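Local coordinates for protein exopolyphosphatase (Aquifex aeolicus, PDB 1T6C) that probably hydrolyses phosphoanhydride bonds of polyphosphate or guanosine pentaphosphate, as a calcium-binding Ppx/GppA phosphatase with an actin-like fold, at residues L26-I31 against F80-V85; E91-R94 against N98-E101; Y125-V130 against G138-V143; E186-F191 against K246-F251. All coordinates share one frame; numbering follows the deposited sequence.

Contact 1 (L26-I31 against F80-V85)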
loop_
_atom_site.group_PDB
_atom_site.type_symbol
_atom_site.label_atom_id
_atom_site.label_comp_id
_atom_site.label_asym_id
_atom_site.label_seq_id
_atom_site.Cartn_x
_atom_site.Cartn_y
_atom_site.Cartn_z
ATOM N N LEU A 26 -13.598 -2.380 0.040
ATOM C CA LEU A 26 -14.302 -2.530 -1.241
ATOM C C LEU A 26 -14.080 -1.254 -2.059
ATOM O O LEU A 26 -14.194 -0.138 -1.541
ATOM C CB LEU A 26 -15.804 -2.694 -1.006
ATOM C CG LEU A 26 -16.706 -2.612 -2.247
ATOM C CD1 LEU A 26 -16.471 -3.808 -3.187
ATOM C CD2 LEU A 26 -18.180 -2.482 -1.851
ATOM N N THR A 27 -13.764 -1.420 -3.336
ATOM C CA THR A 27 -13.648 -0.331 -4.278
ATOM C C THR A 27 -14.424 -0.662 -5.556
ATOM O O THR A 27 -14.232 -1.710 -6.112
ATOM C CB THR A 27 -12.156 -0.062 -4.630
ATOM O OG1 THR A 27 -11.371 0.067 -3.427
ATOM C CG2 THR A 27 -12.015 1.254 -5.409
ATOM N N ILE A 28 -15.321 0.219 -5.974
ATOM C CA ILE A 28 -16.118 0.031 -7.184
ATOM C C ILE A 28 -15.768 1.170 -8.114
ATOM O O ILE A 28 -15.737 2.327 -7.683
ATOM C CB ILE A 28 -17.632 0.011 -6.931
ATOM C CG1 ILE A 28 -18.031 -1.078 -5.920
ATOM C CG2 ILE A 28 -18.368 -0.204 -8.240
ATOM C CD1 ILE A 28 -19.521 -1.196 -5.651
ATOM N N ALA A 29 -15.509 0.846 -9.380
ATOM C CA ALA A 29 -15.157 1.849 -10.375
ATOM C C ALA A 29 -16.035 1.644 -11.600
ATOM O O ALA A 29 -16.537 0.543 -11.839
ATOM C CB ALA A 29 -13.740 1.742 -10.725
ATOM N N GLN A 30 -16.226 2.716 -12.356
ATOM C CA GLN A 30 -16.772 2.598 -13.718
ATOM C C GLN A 30 -15.668 2.814 -14.721
ATOM O O GLN A 30 -14.755 3.587 -14.479
ATOM C CB GLN A 30 -17.915 3.598 -13.929
ATOM C CG GLN A 30 -17.553 5.037 -13.820
ATOM C CD GLN A 30 -18.484 5.962 -14.637
ATOM O OE1 GLN A 30 -18.009 6.881 -15.352
ATOM N NE2 GLN A 30 -19.791 5.726 -14.528
ATOM N N ILE A 31 -15.738 2.103 -15.845
ATOM C CA ILE A 31 -14.854 2.361 -16.952
ATOM C C ILE A 31 -15.714 2.902 -18.103
ATOM O O ILE A 31 -16.693 2.276 -18.487
ATOM C CB ILE A 31 -14.034 1.107 -17.347
ATOM C CG1 ILE A 31 -13.164 1.393 -18.575
ATOM C CG2 ILE A 31 -14.904 -0.034 -17.626
ATOM C CD1 ILE A 31 -11.790 1.974 -18.263
ATOM N N PHE A 80 -25.325 -2.665 -7.534
ATOM C CA PHE A 80 -24.629 -1.753 -8.441
ATOM C C PHE A 80 -24.347 -2.406 -9.788
ATOM O O PHE A 80 -23.755 -1.765 -10.676
ATOM C CB PHE A 80 -23.275 -1.329 -7.860
ATOM C CG PHE A 80 -23.313 -0.110 -6.996
ATOM C CD1 PHE A 80 -23.897 -0.133 -5.746
ATOM C CD2 PHE A 80 -22.683 1.076 -7.431
ATOM C CE1 PHE A 80 -23.896 0.993 -4.929
ATOM C CE2 PHE A 80 -22.689 2.220 -6.626
ATOM C CZ PHE A 80 -23.291 2.180 -5.380
ATOM N N LYS A 81 -24.743 -3.662 -9.955
ATOM C CA LYS A 81 -24.556 -4.383 -11.221
ATOM C C LYS A 81 -23.089 -4.384 -11.663
ATOM O O LYS A 81 -22.750 -4.094 -12.809
ATOM C CB LYS A 81 -25.485 -3.813 -12.300
ATOM C CG LYS A 81 -26.946 -4.184 -12.051
ATOM C CD LYS A 81 -27.796 -4.071 -13.344
ATOM C CE LYS A 81 -29.198 -4.671 -13.119
ATOM N NZ LYS A 81 -29.997 -3.748 -12.282
ATOM N N VAL A 82 -22.215 -4.680 -10.724
ATOM C CA VAL A 82 -20.788 -4.774 -11.022
ATOM C C VAL A 82 -20.559 -6.032 -11.826
ATOM O O VAL A 82 -20.980 -7.103 -11.430
ATOM C CB VAL A 82 -19.953 -4.811 -9.726
ATOM C CG1 VAL A 82 -18.486 -5.066 -10.062
ATOM C CG2 VAL A 82 -20.157 -3.533 -8.923
ATOM N N GLU A 83 -19.928 -5.891 -12.971
ATOM C CA GLU A 83 -19.734 -7.008 -13.899
ATOM C C GLU A 83 -18.490 -7.863 -13.649
ATOM O O GLU A 83 -18.476 -9.058 -13.956
ATOM C CB GLU A 83 -19.757 -6.461 -15.318
ATOM C CG GLU A 83 -21.200 -6.090 -15.699
ATOM C CD GLU A 83 -21.355 -5.641 -17.140
ATOM O OE1 GLU A 83 -21.416 -6.510 -18.046
ATOM O OE2 GLU A 83 -21.425 -4.425 -17.353
ATOM N N ARG A 84 -17.442 -7.258 -13.090
ATOM C CA ARG A 84 -16.194 -7.975 -12.806
ATOM C C ARG A 84 -15.749 -7.625 -11.404
ATOM O O ARG A 84 -15.651 -6.439 -11.088
ATOM C CB ARG A 84 -15.081 -7.623 -13.790
ATOM C CG ARG A 84 -15.428 -7.840 -15.260
ATOM C CD ARG A 84 -14.252 -7.603 -16.209
ATOM N NE ARG A 84 -13.226 -8.601 -15.941
ATOM C CZ ARG A 84 -13.021 -9.738 -16.632
ATOM N NH1 ARG A 84 -13.705 -10.042 -17.726
ATOM N NH2 ARG A 84 -12.069 -10.561 -16.225
ATOM N N VAL A 85 -15.506 -8.657 -10.603
ATOM C CA VAL A 85 -15.123 -8.537 -9.196
ATOM C C VAL A 85 -13.911 -9.430 -8.954
ATOM O O VAL A 85 -13.911 -10.608 -9.354
ATOM C CB VAL A 85 -16.233 -9.019 -8.278
ATOM C CG1 VAL A 85 -15.782 -8.962 -6.821
ATOM C CG2 VAL A 85 -17.483 -8.242 -8.506
#
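Ile28 of strand 23-32 meets Val82 and Phe80 of the turn that joins helix 60-79 to strand 84-89. At its CB the side chain forks. The CG2 methyl, anti to the backbone N, lies 3.8 Å from Val82 CG2. The other branch starts beside the backbone N (CG1, chi1 -57°) and runs on fully extended (chi2 -178°), which carries CD1 off the strand toward the incoming turn. There CD1 reaches two partners: Val82 CG2 at 4.1 Å and Phe80 CG at 4.2 Å. It stands over one face of the Phe80 ring, displaced toward the rim on the CG side. Val82 CG2 is thus touched by both ends of the forked isoleucine, a shape well suited to a position that must fill space in two directions.

Lys81 lies between the two apolar residues and ends the helix in a Schellman motif. Its positive phi of 55° turns the chain, and both Phe80 and Val82 keep their CB atoms directed at the strand. Nearby, Phe80 O accepts a hydrogen bond from Arg13, and Val82 also touches Ile77 and Ala15. No hydrogen bond or charge pair links the segments, so cohesion here rests on dispersion and the hydrophobic effect, which favour close, shape-matched contact but impose little direction.

Contact 2 (E91-R94 against N98-E101)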
loop_
_atom_site.group_PDB
_atom_site.type_symbol
_atom_site.label_atom_id
_atom_site.label_comp_id
_atom_site.label_asym_id
_atom_site.label_seq_id
_atom_site.Cartn_x
_atom_site.Cartn_y
_atom_site.Cartn_z
ATOM N N GLU A 91 -0.800 -11.909 2.487
ATOM C CA GLU A 91 -0.007 -13.039 3.005
ATOM C C GLU A 91 -0.079 -13.121 4.545
ATOM O O GLU A 91 0.127 -14.185 5.085
ATOM C CB GLU A 91 1.463 -12.941 2.560
ATOM C CG GLU A 91 2.185 -14.294 2.470
ATOM C CD GLU A 91 3.495 -14.318 3.224
ATOM O OE1 GLU A 91 4.383 -13.510 2.879
ATOM O OE2 GLU A 91 3.647 -15.152 4.143
ATOM N N ALA A 92 -0.402 -12.029 5.226
ATOM C CA ALA A 92 -0.615 -12.055 6.673
ATOM C C ALA A 92 -1.791 -12.974 7.070
ATOM O O ALA A 92 -1.828 -13.527 8.164
ATOM C CB ALA A 92 -0.847 -10.659 7.180
ATOM N N ILE A 93 -2.769 -13.118 6.178
ATOM C CA ILE A 93 -3.886 -14.021 6.416
ATOM C C ILE A 93 -3.371 -15.433 6.181
ATOM O O ILE A 93 -3.686 -16.352 6.923
ATOM C CB ILE A 93 -5.102 -13.674 5.491
ATOM C CG1 ILE A 93 -5.520 -12.194 5.641
ATOM C CG2 ILE A 93 -6.283 -14.610 5.750
ATOM C CD1 ILE A 93 -5.827 -11.719 7.066
ATOM N N ARG A 94 -2.554 -15.603 5.141
ATOM C CA ARG A 94 -1.994 -16.915 4.837
ATOM C C ARG A 94 -1.225 -17.500 6.019
ATOM O O ARG A 94 -1.256 -18.702 6.239
ATOM C CB ARG A 94 -1.068 -16.852 3.609
ATOM C CG ARG A 94 -0.710 -18.239 3.087
ATOM C CD ARG A 94 0.204 -18.264 1.883
ATOM N NE ARG A 94 1.552 -17.805 2.217
ATOM C CZ ARG A 94 2.486 -18.533 2.839
ATOM N NH1 ARG A 94 2.271 -19.794 3.185
ATOM N NH2 ARG A 94 3.662 -17.987 3.113
ATOM N N ASN A 98 -5.874 -21.715 9.917
ATOM C CA ASN A 98 -7.254 -21.970 9.496
ATOM C C ASN A 98 -7.701 -21.005 8.381
ATOM O O ASN A 98 -8.903 -20.822 8.158
ATOM C CB ASN A 98 -8.226 -21.914 10.685
ATOM C CG ASN A 98 -8.152 -20.601 11.447
ATOM O OD1 ASN A 98 -7.176 -19.881 11.370
ATOM N ND2 ASN A 98 -9.216 -20.277 12.162
ATOM N N ALA A 99 -6.745 -20.402 7.681
ATOM C CA ALA A 99 -7.054 -19.508 6.569
ATOM C C ALA A 99 -7.851 -20.219 5.465
ATOM O O ALA A 99 -8.789 -19.669 4.917
ATOM C CB ALA A 99 -5.802 -18.905 6.012
ATOM N N GLU A 100 -7.471 -21.448 5.150
ATOM C CA GLU A 100 -8.120 -22.203 4.091
ATOM C C GLU A 100 -9.596 -22.430 4.449
ATOM O O GLU A 100 -10.465 -22.267 3.618
ATOM C CB GLU A 100 -7.361 -23.512 3.838
ATOM C CG GLU A 100 -7.774 -24.229 2.567
ATOM C CD GLU A 100 -7.149 -25.617 2.412
ATOM O OE1 GLU A 100 -7.705 -26.438 1.623
ATOM O OE2 GLU A 100 -6.106 -25.885 3.060
ATOM N N GLU A 101 -9.878 -22.764 5.706
ATOM C CA GLU A 101 -11.239 -22.999 6.195
ATOM C C GLU A 101 -12.096 -21.718 6.197
ATOM O O GLU A 101 -13.254 -21.743 5.784
ATOM C CB GLU A 101 -11.171 -23.623 7.597
ATOM C CG GLU A 101 -10.567 -25.028 7.580
ATOM C CD GLU A 101 -9.086 -25.102 7.958
ATOM O OE1 GLU A 101 -8.223 -24.319 7.470
ATOM O OE2 GLU A 101 -8.768 -26.007 8.746
#
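Ala99 and Ile93 make the apolar side-chain contact between the short helix 91-94 and the start of helix 99-109. The single methyl of Ala99 points at the preceding helix, and Ile93 CG2 lies 4.3 Å from Ala99 CB. The end of the isoleucine leads away from this partner; its side chain also touches Leu48. The backbones come near as well, with 5.9 Å between Arg94 CA and Ala99 CA, and a side chain no longer than a methyl suits such an approach.

The methyl also meets the backbone. Ala99 CB sits 3.4 Å from Ile93 O, a van der Waals contact with a carbonyl oxygen, and 4.5 Å from Arg94 CA. No hydrogen bond crosses between the two segments.

Charge plays its part within helix 91-94. In the conformer of Glu91 modelled here, one of two, Arg94 NH2 forms a salt bridge with Glu91 OE2 at 3.0 Å, its hydrogen bond weak because the N-H points well off the acceptor (128°), so the pair may be only partly occupied. Residues three apart lie on the same side of a helix, and the extended first half of the arginine, with CG anti to the backbone N (chi1 -168°), carries the guanidinium group out from the helix, to the side where Glu91 lies.

Asn98 occupies the N-cap position of the second helix without making a capping bond; its OD1 instead accepts from Leu58 N, tying the turn to another part of the chain. Together these features describe a one-turn helix joined by a four-residue link (95-98) to the N-terminal end of helix 99-109, with Ala99 packing back on the short helix.

Contact 3 (Y125-V130 against G138-V143)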
loop_
_atom_site.group_PDB
_atom_site.type_symbol
_atom_site.label_atom_id
_atom_site.label_comp_id
_atom_site.label_asym_id
_atom_site.label_seq_id
_atom_site.Cartn_x
_atom_site.Cartn_y
_atom_site.Cartn_z
ATOM N N TYR A 125 0.146 -5.718 -9.001
ATOM C CA TYR A 125 -1.086 -4.971 -9.122
ATOM C C TYR A 125 -0.845 -3.475 -8.920
ATOM O O TYR A 125 -1.375 -2.662 -9.664
ATOM C CB TYR A 125 -2.096 -5.464 -8.086
ATOM C CG TYR A 125 -2.865 -6.702 -8.465
ATOM C CD1 TYR A 125 -3.705 -6.715 -9.577
ATOM C CD2 TYR A 125 -2.846 -7.832 -7.642
ATOM C CE1 TYR A 125 -4.433 -7.830 -9.886
ATOM C CE2 TYR A 125 -3.554 -8.951 -7.955
ATOM C CZ TYR A 125 -4.329 -8.962 -9.084
ATOM O OH TYR A 125 -5.066 -10.078 -9.379
ATOM N N ALA A 126 -0.029 -3.095 -7.932
ATOM C CA ALA A 126 0.244 -1.682 -7.655
ATOM C C ALA A 126 0.924 -1.065 -8.855
ATOM O O ALA A 126 0.633 0.063 -9.204
ATOM C CB ALA A 126 1.098 -1.553 -6.438
ATOM N N TYR A 127 1.815 -1.821 -9.479
ATOM C CA TYR A 127 2.477 -1.359 -10.687
ATOM C C TYR A 127 1.489 -1.037 -11.811
ATOM O O TYR A 127 1.630 -0.001 -12.496
ATOM C CB TYR A 127 3.502 -2.396 -11.143
ATOM C CG TYR A 127 4.301 -1.932 -12.321
ATOM C CD1 TYR A 127 3.801 -2.085 -13.611
ATOM C CD2 TYR A 127 5.556 -1.381 -12.148
ATOM C CE1 TYR A 127 4.523 -1.656 -14.686
ATOM C CE2 TYR A 127 6.292 -0.934 -13.234
ATOM C CZ TYR A 127 5.776 -1.113 -14.492
ATOM O OH TYR A 127 6.486 -0.670 -15.582
ATOM N N LEU A 128 0.500 -1.890 -12.023
ATOM C CA LEU A 128 -0.574 -1.601 -12.988
ATOM C C LEU A 128 -1.326 -0.328 -12.659
ATOM O O LEU A 128 -1.697 0.421 -13.519
ATOM C CB LEU A 128 -1.580 -2.751 -13.081
ATOM C CG LEU A 128 -1.055 -4.063 -13.646
ATOM C CD1 LEU A 128 -2.192 -5.089 -13.684
ATOM C CD2 LEU A 128 -0.515 -3.862 -15.034
ATOM N N ALA A 129 -1.593 -0.080 -11.380
ATOM C CA ALA A 129 -2.246 1.146 -10.999
ATOM C C ALA A 129 -1.487 2.386 -11.423
ATOM O O ALA A 129 -2.089 3.356 -11.814
ATOM C CB ALA A 129 -2.492 1.156 -9.501
ATOM N N VAL A 130 -0.165 2.316 -11.305
ATOM C CA VAL A 130 0.726 3.408 -11.619
ATOM C C VAL A 130 0.814 3.557 -13.137
ATOM O O VAL A 130 0.817 4.669 -13.665
ATOM C CB VAL A 130 2.106 3.158 -11.010
ATOM C CG1 VAL A 130 3.111 4.113 -11.553
ATOM C CG2 VAL A 130 2.033 3.274 -9.507
ATOM N N GLY A 138 10.014 5.674 -19.493
ATOM C CA GLY A 138 11.253 4.965 -19.408
ATOM C C GLY A 138 11.188 3.749 -18.519
ATOM O O GLY A 138 10.139 3.130 -18.379
ATOM N N GLU A 139 12.321 3.400 -17.952
ATOM C CA GLU A 139 12.450 2.282 -17.043
ATOM C C GLU A 139 11.961 2.775 -15.698
ATOM O O GLU A 139 12.467 3.761 -15.150
ATOM C CB GLU A 139 13.897 1.807 -16.937
ATOM C CG GLU A 139 14.474 1.209 -18.225
ATOM C CD GLU A 139 13.624 0.091 -18.801
ATOM O OE1 GLU A 139 13.255 -0.813 -18.041
ATOM O OE2 GLU A 139 13.310 0.135 -20.005
ATOM N N VAL A 140 10.981 2.065 -15.168
ATOM C CA VAL A 140 10.269 2.506 -13.979
ATOM C C VAL A 140 10.539 1.579 -12.799
ATOM O O VAL A 140 10.624 0.375 -12.967
ATOM C CB VAL A 140 8.769 2.451 -14.269
ATOM C CG1 VAL A 140 7.987 2.908 -13.046
ATOM C CG2 VAL A 140 8.406 3.312 -15.474
ATOM N N CYS A 141 10.666 2.155 -11.605
ATOM C CA CYS A 141 10.618 1.379 -10.384
ATOM C C CYS A 141 9.524 1.952 -9.508
ATOM O O CYS A 141 9.538 3.137 -9.171
ATOM C CB CYS A 141 11.944 1.370 -9.650
ATOM S SG CYS A 141 11.873 0.358 -8.149
ATOM N N VAL A 142 8.540 1.105 -9.182
ATOM C CA VAL A 142 7.468 1.467 -8.269
ATOM C C VAL A 142 7.910 0.970 -6.898
ATOM O O VAL A 142 8.281 -0.187 -6.755
ATOM C CB VAL A 142 6.138 0.839 -8.703
ATOM C CG1 VAL A 142 5.064 1.021 -7.657
ATOM C CG2 VAL A 142 5.681 1.467 -9.979
ATOM N N VAL A 143 7.883 1.871 -5.924
ATOM C CA VAL A 143 8.302 1.575 -4.557
ATOM C C VAL A 143 7.083 1.681 -3.665
ATOM O O VAL A 143 6.589 2.775 -3.404
ATOM C CB VAL A 143 9.397 2.547 -4.088
ATOM C CG1 VAL A 143 9.825 2.237 -2.660
ATOM C CG2 VAL A 143 10.572 2.493 -5.003
#
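Tyr127 brings CD2 and CE2 of its ring obliquely against Val142 CG2, and the 3.6 Å from Tyr127 CD2 to that methyl is the closest side-chain approach between 125-130 and 138-143. The ring leaves the helix with CG anti to the backbone N (chi1 -175°), and this directs its far end along the strand toward Val140. There Tyr127 CE2 lies 4.2 Å from Val140 CG1, again obliquely. The phenol suits its place by being apolar along its length and polar at its end: Tyr127 OH is hydrogen-bonded to Gly157 O. An alanine at this position is likely to open a gap beside Val140 and Val142 and to leave Gly157 O without its hydroxyl partner.

Val130, one turn further on, closes on the same methyl from its own side, its CG1 4.0 Å from Val142 CG2. Branched valines favour the extended strand and offer compact surfaces for a helix to rest on.

The axes of helix segment 125-130 and strand segment 139-143 pass 9.1 Å apart, their N-to-C directions 119° from each other. Strand 208-212 borders the strand, and its Leu212 touches Ala126, Val130 and Val142; Val153 of strand 149-156 meets Tyr127, while helix 300-313 packs against Tyr125 and Leu128.

Contact 4 (E186-F191 against K246-F251)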
loop_
_atom_site.group_PDB
_atom_site.type_symbol
_atom_site.label_atom_id
_atom_site.label_comp_id
_atom_site.label_asym_id
_atom_site.label_seq_id
_atom_site.Cartn_x
_atom_site.Cartn_y
_atom_site.Cartn_z
ATOM N N GLU A 186 22.443 8.002 16.924
ATOM C CA GLU A 186 23.055 6.692 16.657
ATOM C C GLU A 186 22.090 5.632 16.190
ATOM O O GLU A 186 22.449 4.737 15.405
ATOM C CB GLU A 186 23.789 6.174 17.896
ATOM C CG GLU A 186 25.099 6.913 18.147
ATOM C CD GLU A 186 26.142 6.597 17.073
ATOM O OE1 GLU A 186 26.773 5.512 17.187
ATOM O OE2 GLU A 186 26.295 7.395 16.098
ATOM N N GLU A 187 20.901 5.646 16.764
ATOM C CA GLU A 187 19.828 4.766 16.329
ATOM C C GLU A 187 19.402 5.029 14.907
ATOM O O GLU A 187 19.218 4.098 14.110
ATOM C CB GLU A 187 18.630 4.896 17.262
ATOM C CG GLU A 187 18.919 4.297 18.616
ATOM C CD GLU A 187 17.836 4.513 19.638
ATOM O OE1 GLU A 187 17.008 5.440 19.492
ATOM O OE2 GLU A 187 17.810 3.721 20.620
ATOM N N VAL A 188 19.325 6.287 14.538
ATOM C CA VAL A 188 19.068 6.655 13.146
ATOM C C VAL A 188 20.183 6.131 12.218
ATOM O O VAL A 188 19.942 5.601 11.138
ATOM C CB VAL A 188 18.899 8.195 13.014
ATOM C CG1 VAL A 188 18.932 8.621 11.588
ATOM C CG2 VAL A 188 17.598 8.643 13.652
ATOM N N LYS A 189 21.422 6.233 12.673
ATOM C CA LYS A 189 22.564 5.762 11.894
ATOM C C LYS A 189 22.461 4.267 11.663
ATOM O O LYS A 189 22.681 3.790 10.557
ATOM C CB LYS A 189 23.851 6.110 12.638
ATOM C CG LYS A 189 25.119 5.602 12.041
ATOM C CD LYS A 189 26.184 5.355 13.174
ATOM C CE LYS A 189 25.884 4.135 13.978
ATOM N NZ LYS A 189 26.992 3.840 14.964
ATOM N N ARG A 190 22.178 3.510 12.716
ATOM C CA ARG A 190 22.055 2.072 12.556
ATOM C C ARG A 190 20.930 1.670 11.579
ATOM O O ARG A 190 21.061 0.714 10.809
ATOM C CB ARG A 190 21.810 1.409 13.881
ATOM C CG ARG A 190 23.030 1.369 14.770
ATOM C CD ARG A 190 22.798 0.557 16.032
ATOM N NE ARG A 190 22.131 1.269 17.128
ATOM C CZ ARG A 190 22.746 2.096 17.961
ATOM N NH1 ARG A 190 22.079 2.687 18.948
ATOM N NH2 ARG A 190 24.023 2.347 17.814
ATOM N N PHE A 191 19.800 2.359 11.716
ATOM C CA PHE A 191 18.650 2.188 10.827
ATOM C C PHE A 191 19.093 2.400 9.372
ATOM O O PHE A 191 18.815 1.564 8.504
ATOM C CB PHE A 191 17.566 3.168 11.271
ATOM C CG PHE A 191 16.515 3.481 10.260
ATOM C CD1 PHE A 191 15.439 2.634 10.064
ATOM C CD2 PHE A 191 16.541 4.692 9.561
ATOM C CE1 PHE A 191 14.464 2.962 9.156
ATOM C CE2 PHE A 191 15.543 5.023 8.684
ATOM C CZ PHE A 191 14.515 4.161 8.476
ATOM N N LYS A 246 14.603 16.888 4.387
ATOM C CA LYS A 246 14.175 17.912 5.332
ATOM C C LYS A 246 13.019 17.428 6.207
ATOM O O LYS A 246 13.005 17.701 7.414
ATOM C CB LYS A 246 13.876 19.217 4.614
ATOM C CG LYS A 246 15.162 19.930 4.273
ATOM C CD LYS A 246 14.929 21.050 3.271
ATOM C CE LYS A 246 15.327 22.412 3.815
ATOM N NZ LYS A 246 14.917 23.473 2.841
ATOM N N TRP A 247 12.095 16.648 5.639
ATOM C CA TRP A 247 11.010 16.053 6.454
ATOM C C TRP A 247 11.516 14.989 7.422
ATOM O O TRP A 247 11.019 14.874 8.560
ATOM C CB TRP A 247 9.877 15.503 5.568
ATOM C CG TRP A 247 9.025 16.596 5.048
ATOM C CD1 TRP A 247 9.006 17.102 3.790
ATOM C CD2 TRP A 247 8.150 17.416 5.821
ATOM N NE1 TRP A 247 8.147 18.175 3.722
ATOM C CE2 TRP A 247 7.603 18.384 4.965
ATOM C CE3 TRP A 247 7.739 17.407 7.166
ATOM C CZ2 TRP A 247 6.712 19.338 5.398
ATOM C CZ3 TRP A 247 6.847 18.349 7.578
ATOM C CH2 TRP A 247 6.340 19.296 6.706
ATOM N N PHE A 248 12.468 14.165 6.985
ATOM C CA PHE A 248 13.103 13.217 7.885
ATOM C C PHE A 248 13.743 13.951 9.073
ATOM O O PHE A 248 13.536 13.613 10.223
ATOM C CB PHE A 248 14.142 12.342 7.169
ATOM C CG PHE A 248 14.619 11.215 8.028
ATOM C CD1 PHE A 248 13.975 9.986 8.008
ATOM C CD2 PHE A 248 15.674 11.387 8.904
ATOM C CE1 PHE A 248 14.360 8.950 8.863
ATOM C CE2 PHE A 248 16.067 10.369 9.712
ATOM C CZ PHE A 248 15.404 9.146 9.696
ATOM N N ASP A 249 14.486 15.003 8.780
ATOM C CA ASP A 249 15.153 15.763 9.819
ATOM C C ASP A 249 14.170 16.459 10.773
ATOM O O ASP A 249 14.450 16.587 11.968
ATOM C CB ASP A 249 16.098 16.773 9.191
ATOM C CG ASP A 249 17.310 16.125 8.561
ATOM O OD1 ASP A 249 17.623 14.920 8.800
ATOM O OD2 ASP A 249 17.973 16.779 7.731
ATOM N N THR A 250 13.001 16.837 10.269
ATOM C CA THR A 250 11.957 17.451 11.065
ATOM C C THR A 250 11.372 16.432 12.014
ATOM O O THR A 250 11.315 16.642 13.226
ATOM C CB THR A 250 10.871 17.997 10.117
ATOM O OG1 THR A 250 11.414 19.125 9.415
ATOM C CG2 THR A 250 9.671 18.531 10.829
ATOM N N PHE A 251 10.966 15.294 11.476
ATOM C CA PHE A 251 10.300 14.299 12.324
ATOM C C PHE A 251 11.250 13.646 13.313
ATOM O O PHE A 251 10.846 13.257 14.398
ATOM C CB PHE A 251 9.576 13.258 11.472
ATOM C CG PHE A 251 8.278 13.731 10.966
ATOM C CD1 PHE A 251 8.108 14.053 9.655
ATOM C CD2 PHE A 251 7.217 13.907 11.839
ATOM C CE1 PHE A 251 6.859 14.500 9.195
ATOM C CE2 PHE A 251 6.010 14.402 11.394
ATOM C CZ PHE A 251 5.833 14.686 10.068
#
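Segments 186-191 and 246-251, on helices 185-199 and 241-251, stand well apart, the nearest CA atoms between them, those of Val188 and Phe248, lying 10.3 Å from each other. Aromatic rings do most of the bridging. Phe248 reaches across with CG anti to the backbone N (chi1 -170°), and the outer end of its ring meets both Val188 and Phe191. At CE2 and CZ, Val188 CG1 comes to the ring's edge, near its plane, 3.8 Å from Phe248 CE2 and 4.0 Å from Phe248 CZ. At CE1, Phe191 CE2 lies 4.1 Å from Phe248 CE1, the two rings meeting obliquely. Val188 and Phe191 are three residues apart, on the same side of their helix, so a single aromatic ring can touch both. A phenylalanine suits this span because it is long, flat and wholly apolar.

Two polar groups bond within their own helices. Lys189 NZ makes a salt bridge with Glu186 OE1 at 2.8 Å, coming from above the carboxylate plane. In the other helix Lys246 O is gripped twice: Thr250 N gives the usual helical bond and Thr250 OG1 adds another, 2.9 Å from Lys246 O, from the opposite face of the carbonyl plane. A threonine can thus satisfy its hydroxyl inside a helix.

Further aromatic and aliphatic groups extend the core. Phe248 also meets Phe192 and packs on Leu275 and Ile278 of helix 274-288, whereas Phe191 meets Phe178 and touches Leu173 and Phe177 of helix 170-177. Trp247 and Phe251 face helix 214-223 through Leu222.

How the contacts relate
The four contacts follow one another along the chain, each closing before the next opens. Contacts 1 and 2 belong to the half built on the five-stranded sheet: the turn leading into strand 84-89 supplies part of contact 1, and that strand leads on to helix 91-94 of contact 2, though their centres lie 25 Å apart. Contact 3 sets a helix on the six-stranded sheet, whose strand 139-146 runs to the calcium site; the ion is about 9 Å from the side chain of Val142. Contact 4 joins helices farther out, its centre 42 Å from that of contact 1, across the chain's centre. None touches another; they lie in separate regions of an actin-like, two-lobed fold.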